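Local coordinates for uncharacterized protein (Aeromonas hydrophila J-1, PDB 6R1J) that probably serves as a component of a tripartite alpha-pore-forming toxin, captured here in its soluble form as a variant altered in the head, at residues Q135-G140 with S181-Q186. The protein carries 3 engineered substitutions. Sequence-based numbering, arbitrary orientation.
Sequences QSNLDG and SSLEGQ
The side chains of L138 and L183 pass alongside each other, pointing opposite ways, where helix 78-157 and helix 163-236 run side by side as the two arms of a long antiparallel helical hairpin. The axes of the two short segments approach to 9.3 Å, with 155° between their N-to-C directions. The tight part of the contact belongs to L183, whose CB bond points at the opposing helix. With CG beside its own backbone N (chi1 -75°), the leucine reaches the main chain of N137: CD1 lies over the N137-L138 peptide, 3.7 Å from N137 C, while CD2 meets N137 CB at 3.9 Å. L138 answers less directly: its CG stands anti to the backbone N (chi1 177°), and CD1 passes L183 CB at 4.1 Å. V180, one turn back on helix 163-236, also touches L138 and extends the apolar seam.

Toward the margins the packing thins. Of the exposed N137 side chain, CB makes the contact with L183, while E184 offers only the aliphatic base of its side chain, set roughly perpendicular to that of L138. The extended remainder carries the carboxylate on to a salt bridge with R142 of helix 78-157, giving the apolar seam a charged border. Next to the carboxylate carbon, E184 CG faces both methyls of L138, 3.9 Å from L138 CD1 and 4.1 Å from L138 CD2.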
loop_
_atom_site.group_PDB
_atom_site.type_symbol
_atom_site.label_atom_id
_atom_site.label_comp_id
_atom_site.label_asym_id
_atom_site.label_seq_id
_atom_site.Cartn_x
_atom_site.Cartn_y
_atom_site.Cartn_z
ATOM N N GLN A 135 20.419 -6.437 -9.528
ATOM C CA GLN A 135 19.623 -6.937 -10.670
ATOM C C GLN A 135 20.445 -6.737 -11.941
ATOM O O GLN A 135 20.485 -7.689 -12.724
ATOM C CB GLN A 135 18.208 -6.355 -10.665
ATOM C CG GLN A 135 17.190 -7.325 -10.052
ATOM C CD GLN A 135 17.012 -8.569 -10.903
ATOM O OE1 GLN A 135 17.411 -8.613 -12.062
ATOM N NE2 GLN A 135 16.408 -9.609 -10.350
ATOM N N SER A 136 21.137 -5.606 -12.092
ATOM C CA SER A 136 22.033 -5.355 -13.254
ATOM C C SER A 136 23.208 -6.341 -13.253
ATOM O O SER A 136 23.418 -6.991 -14.296
ATOM C CB SER A 136 22.500 -3.948 -13.276
ATOM O OG SER A 136 21.375 -3.109 -13.435
ATOM N N ASN A 137 23.950 -6.442 -12.139
ATOM C CA ASN A 137 25.070 -7.415 -11.986
ATOM C C ASN A 137 24.566 -8.801 -12.399
ATOM O O ASN A 137 25.281 -9.461 -13.185
ATOM C CB ASN A 137 25.642 -7.477 -10.561
ATOM C CG ASN A 137 26.242 -6.175 -10.077
ATOM O OD1 ASN A 137 26.531 -5.287 -10.872
ATOM N ND2 ASN A 137 26.442 -6.055 -8.775
ATOM N N LEU A 138 23.367 -9.211 -11.941
ATOM C CA LEU A 138 22.734 -10.523 -12.273
ATOM C C LEU A 138 22.492 -10.613 -13.783
ATOM O O LEU A 138 22.917 -11.645 -14.380
ATOM C CB LEU A 138 21.436 -10.742 -11.482
ATOM C CG LEU A 138 20.667 -12.022 -11.813
ATOM C CD1 LEU A 138 21.568 -13.251 -11.746
ATOM C CD2 LEU A 138 19.460 -12.208 -10.905
ATOM N N ASP A 139 21.866 -9.587 -14.374
ATOM C CA ASP A 139 21.596 -9.480 -15.836
ATOM C C ASP A 139 22.909 -9.708 -16.607
ATOM O O ASP A 139 22.933 -10.584 -17.505
ATOM C CB ASP A 139 20.977 -8.118 -16.200
ATOM C CG ASP A 139 19.553 -7.853 -15.687
ATOM O OD1 ASP A 139 18.892 -8.809 -15.195
ATOM O OD2 ASP A 139 19.091 -6.675 -15.795
ATOM N N GLY A 140 23.972 -8.970 -16.255
ATOM C CA GLY A 140 25.304 -9.036 -16.893
ATOM C C GLY A 140 26.023 -10.373 -16.699
ATOM O O GLY A 140 26.792 -10.745 -17.611
ATOM N N SER A 181 24.486 -17.785 -9.478
ATOM C CA SER A 181 23.790 -18.424 -8.323
ATOM C C SER A 181 23.922 -17.537 -7.078
ATOM O O SER A 181 22.957 -17.451 -6.304
ATOM C CB SER A 181 24.296 -19.811 -8.038
ATOM O OG SER A 181 23.982 -20.681 -9.113
ATOM N N SER A 182 25.061 -16.876 -6.900
ATOM C CA SER A 182 25.316 -16.006 -5.728
ATOM C C SER A 182 24.415 -14.762 -5.838
ATOM O O SER A 182 23.733 -14.431 -4.865
ATOM C CB SER A 182 26.777 -15.671 -5.592
ATOM O OG SER A 182 27.008 -14.843 -4.461
ATOM N N LEU A 183 24.396 -14.109 -6.999
ATOM C CA LEU A 183 23.590 -12.892 -7.226
ATOM C C LEU A 183 22.095 -13.229 -7.133
ATOM O O LEU A 183 21.353 -12.367 -6.677
ATOM C CB LEU A 183 23.980 -12.279 -8.579
ATOM C CG LEU A 183 25.329 -11.558 -8.589
ATOM C CD1 LEU A 183 25.820 -11.320 -10.018
ATOM C CD2 LEU A 183 25.243 -10.243 -7.832
ATOM N N GLU A 184 21.656 -14.417 -7.547
ATOM C CA GLU A 184 20.226 -14.785 -7.419
ATOM C C GLU A 184 19.900 -14.861 -5.923
ATOM O O GLU A 184 18.836 -14.364 -5.514
ATOM C CB GLU A 184 19.913 -16.121 -8.092
ATOM C CG GLU A 184 19.897 -16.053 -9.600
ATOM C CD GLU A 184 19.897 -17.400 -10.318
ATOM O OE1 GLU A 184 20.198 -18.444 -9.692
ATOM O OE2 GLU A 184 19.586 -17.398 -11.508
ATOM N N GLY A 185 20.808 -15.448 -5.141
ATOM C CA GLY A 185 20.646 -15.611 -3.684
ATOM C C GLY A 185 20.632 -14.258 -3.005
ATOM O O GLY A 185 19.804 -14.072 -2.090
ATOM N N GLN A 186 21.512 -13.348 -3.435
ATOM C CA GLN A 186 21.599 -11.972 -2.889
ATOM C C GLN A 186 20.319 -11.193 -3.220
ATOM O O GLN A 186 19.829 -10.467 -2.336
ATOM C CB GLN A 186 22.826 -11.245 -3.425
ATOM C CG GLN A 186 24.115 -11.814 -2.870
ATOM C CD GLN A 186 25.313 -11.185 -3.534
ATOM O OE1 GLN A 186 25.423 -9.965 -3.610
ATOM N NE2 GLN A 186 26.219 -12.029 -4.012
#